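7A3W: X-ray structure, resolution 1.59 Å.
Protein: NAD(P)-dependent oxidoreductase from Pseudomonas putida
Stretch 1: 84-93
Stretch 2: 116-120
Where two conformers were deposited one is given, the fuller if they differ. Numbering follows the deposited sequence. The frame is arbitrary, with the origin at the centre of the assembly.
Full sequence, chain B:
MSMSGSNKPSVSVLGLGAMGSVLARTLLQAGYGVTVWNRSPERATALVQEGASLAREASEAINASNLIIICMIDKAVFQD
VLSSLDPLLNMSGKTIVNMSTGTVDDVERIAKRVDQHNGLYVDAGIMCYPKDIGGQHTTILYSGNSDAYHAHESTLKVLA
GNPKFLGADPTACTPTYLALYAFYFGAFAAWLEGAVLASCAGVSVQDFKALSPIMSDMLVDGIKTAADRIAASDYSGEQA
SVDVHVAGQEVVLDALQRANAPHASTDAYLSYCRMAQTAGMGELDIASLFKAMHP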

# COMPACT_ATOMS: atom_id res chain seq x y z
N SER B 84 -24.47 5.32 31.95
CA SER B 84 -24.63 6.39 32.96
C SER B 84 -25.81 7.30 32.61
O SER B 84 -26.02 8.29 33.31
CB SER B 84 -23.35 7.17 33.11
OG SER B 84 -23.14 7.97 31.96
N LEU B 85 -26.51 7.03 31.51
CA LEU B 85 -27.76 7.74 31.14
C LEU B 85 -28.89 7.22 32.03
O LEU B 85 -28.90 6.03 32.36
CB LEU B 85 -28.13 7.42 29.69
CG LEU B 85 -27.74 8.42 28.61
CD1 LEU B 85 -26.43 9.12 28.91
CD2 LEU B 85 -27.69 7.72 27.27
N ASP B 86 -29.89 8.04 32.29
CA ASP B 86 -31.24 7.54 32.67
C ASP B 86 -31.69 6.50 31.64
O ASP B 86 -31.80 6.83 30.45
CB ASP B 86 -32.20 8.73 32.73
CG ASP B 86 -33.64 8.42 33.09
OD1 ASP B 86 -34.00 7.21 33.18
OD2 ASP B 86 -34.38 9.40 33.21
N PRO B 87 -32.06 5.26 32.05
CA PRO B 87 -32.47 4.23 31.10
C PRO B 87 -33.69 4.65 30.27
O PRO B 87 -33.87 4.12 29.20
CB PRO B 87 -32.82 3.01 31.97
CG PRO B 87 -32.06 3.27 33.25
CD PRO B 87 -32.13 4.77 33.44
N LEU B 88 -34.49 5.59 30.78
CA LEU B 88 -35.72 6.07 30.13
C LEU B 88 -35.43 7.33 29.31
O LEU B 88 -36.40 7.95 28.88
CB LEU B 88 -36.78 6.34 31.21
CG LEU B 88 -37.19 5.15 32.07
CD1 LEU B 88 -38.29 5.55 33.04
CD2 LEU B 88 -37.63 3.94 31.24
N LEU B 89 -34.18 7.75 29.15
CA LEU B 89 -33.91 8.96 28.34
C LEU B 89 -34.52 8.70 26.96
O LEU B 89 -34.30 7.63 26.39
CB LEU B 89 -32.40 9.23 28.26
CG LEU B 89 -32.02 10.60 27.72
CD1 LEU B 89 -30.62 10.99 28.15
CD2 LEU B 89 -32.13 10.65 26.21
N ASN B 90 -35.33 9.62 26.46
CA ASN B 90 -36.08 9.39 25.21
C ASN B 90 -35.25 9.85 24.02
O ASN B 90 -35.02 11.06 23.91
CB ASN B 90 -37.43 10.09 25.18
CG ASN B 90 -38.29 9.64 24.02
OD1 ASN B 90 -37.87 8.82 23.21
ND2 ASN B 90 -39.47 10.21 23.91
N MET B 91 -34.81 8.91 23.16
CA MET B 91 -33.98 9.28 21.98
C MET B 91 -34.83 9.24 20.70
O MET B 91 -34.24 9.27 19.60
CB MET B 91 -32.79 8.34 21.84
CG MET B 91 -31.85 8.41 23.04
SD MET B 91 -30.31 7.58 22.68
CE MET B 91 -29.58 7.50 24.31
N SER B 92 -36.15 9.14 20.84
CA SER B 92 -37.09 9.22 19.69
C SER B 92 -36.68 10.37 18.77
O SER B 92 -36.46 11.49 19.27
CB SER B 92 -38.53 9.37 20.15
OG SER B 92 -39.35 9.82 19.09
N GLY B 93 -36.56 10.09 17.47
CA GLY B 93 -36.27 11.11 16.44
C GLY B 93 -34.78 11.42 16.34
O GLY B 93 -34.42 12.27 15.51
N GLN B 116 -33.34 0.49 22.63
CA GLN B 116 -34.09 0.53 23.91
C GLN B 116 -34.54 1.96 24.27
O GLN B 116 -35.55 2.10 24.97
CB GLN B 116 -33.26 -0.06 25.04
CG GLN B 116 -33.10 -1.56 24.87
CD GLN B 116 -32.07 -2.19 25.77
OE1 GLN B 116 -31.20 -1.53 26.35
NE2 GLN B 116 -32.16 -3.50 25.90
N HIS B 117 -33.78 2.98 23.85
CA HIS B 117 -34.07 4.42 24.07
C HIS B 117 -34.92 5.00 22.93
O HIS B 117 -35.19 6.22 22.97
CB HIS B 117 -32.75 5.20 24.17
CG HIS B 117 -32.07 5.08 25.49
ND1 HIS B 117 -31.18 4.08 25.80
CD2 HIS B 117 -32.11 5.89 26.57
CE1 HIS B 117 -30.73 4.25 27.04
NE2 HIS B 117 -31.26 5.36 27.51
N ASN B 118 -35.29 4.16 21.95
CA ASN B 118 -36.09 4.54 20.74
C ASN B 118 -35.27 5.46 19.83
O ASN B 118 -35.86 6.19 18.99
CB ASN B 118 -37.44 5.16 21.12
CG ASN B 118 -38.32 4.19 21.88
OD1 ASN B 118 -38.62 4.40 23.05
ND2 ASN B 118 -38.70 3.10 21.23
N GLY B 119 -33.94 5.38 19.94
CA GLY B 119 -33.02 6.09 19.04
C GLY B 119 -32.79 5.29 17.78
O GLY B 119 -33.21 4.11 17.73
N LEU B 120 -32.20 5.92 16.79
CA LEU B 120 -31.82 5.33 15.49
C LEU B 120 -30.29 5.27 15.47
O LEU B 120 -29.67 6.24 15.93
CB LEU B 120 -32.29 6.24 14.36
CG LEU B 120 -33.73 6.14 13.86
CD1 LEU B 120 -34.65 5.40 14.80
CD2 LEU B 120 -34.26 7.53 13.56
O HOH W 1 -36.96 7.16 16.74

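The strongest link between the two stretches is a backbone hydrogen bond: Met91 N donates to His117 O over 2.7 Å, with an N-H...O angle of 158°. His117 O lies where the helix gives out: Asn118 is the first residue to leave helical geometry, and its positive phi of 68° closes a Schellman motif, a conformation that asparagine tolerates better than most residues with a side chain.

A second hydrogen bond, a weak one, joins the side chain of His117 to the loop. His117 NE2 donates to Asp86 O at 3.3 Å and 151°. This carbonyl already accepts from Leu89 N at 2.9 Å, the bond that closes the type I turn from Asp86 to Leu89, so one carbonyl both closes the turn and receives the imidazole N-H. The turn is further braced by Asp86, whose carboxylate atom OD1 accepts from Leu88 N at 2.9 Å, and Pro87 suits the second position because its ring fixes phi near the -59° required there. Histidine fits its own place well: a flat ring with nitrogens on two sides can bond to the loop through NE2 while ND1 is hydrogen-bonded elsewhere in the structure.

Water extends the polar contact at the far end of the first stretch. Water 1 accepts from Gly93 N at 3.0 Å and donates to Asn118 O at 2.7 Å, bridging two backbone groups whose direct separation, 4.2 Å from Gly93 N to Asn118 O, is too long for a hydrogen bond. Gly93 has a phi of 82°, a value that favours glycine. Nearby, two CA-H...O contacts add weaker attraction: Ser92 CA lies 3.3 Å from Asn118 O, and Gly119 CA lies 3.5 Å from Met91 O. Within the first stretch, Asn90 OD1 accepts from Ser92 N at 2.9 Å, which ties the side chain to the backbone here.

Packing centres on His117, which is buried and has by far the largest area covered by the opposing stretch, out of 395 Å² buried in all. With chi1 at -78° and its CA-to-CB bond directed toward the loop, it inserts its ring among the loop residues. Met91 CE sits over one face, 3.9 Å from the ring centroid and 20° off the normal, a CH-pi contact; Pro87 O lies over the opposite face. Met91 SD is more oblique, 4.8 Å from the centroid. The methionine can lay its methyl on the ring because its long, unbranched side chain runs out with chi2 and chi3 both near 180°, while its CG also packs 3.5 Å from His117 CB. Leu85 supplies a further apolar neighbour, its CD2 4.3 Å from His117 NE2.

Beside the His117 ring, Gly119 lets the backbones come close, with its CA 4.4 Å from Met91 CA. An ideal CB on Gly119 would lie just 3.1 Å from Met91 CB, so the absence of a side chain relieves a tight approach.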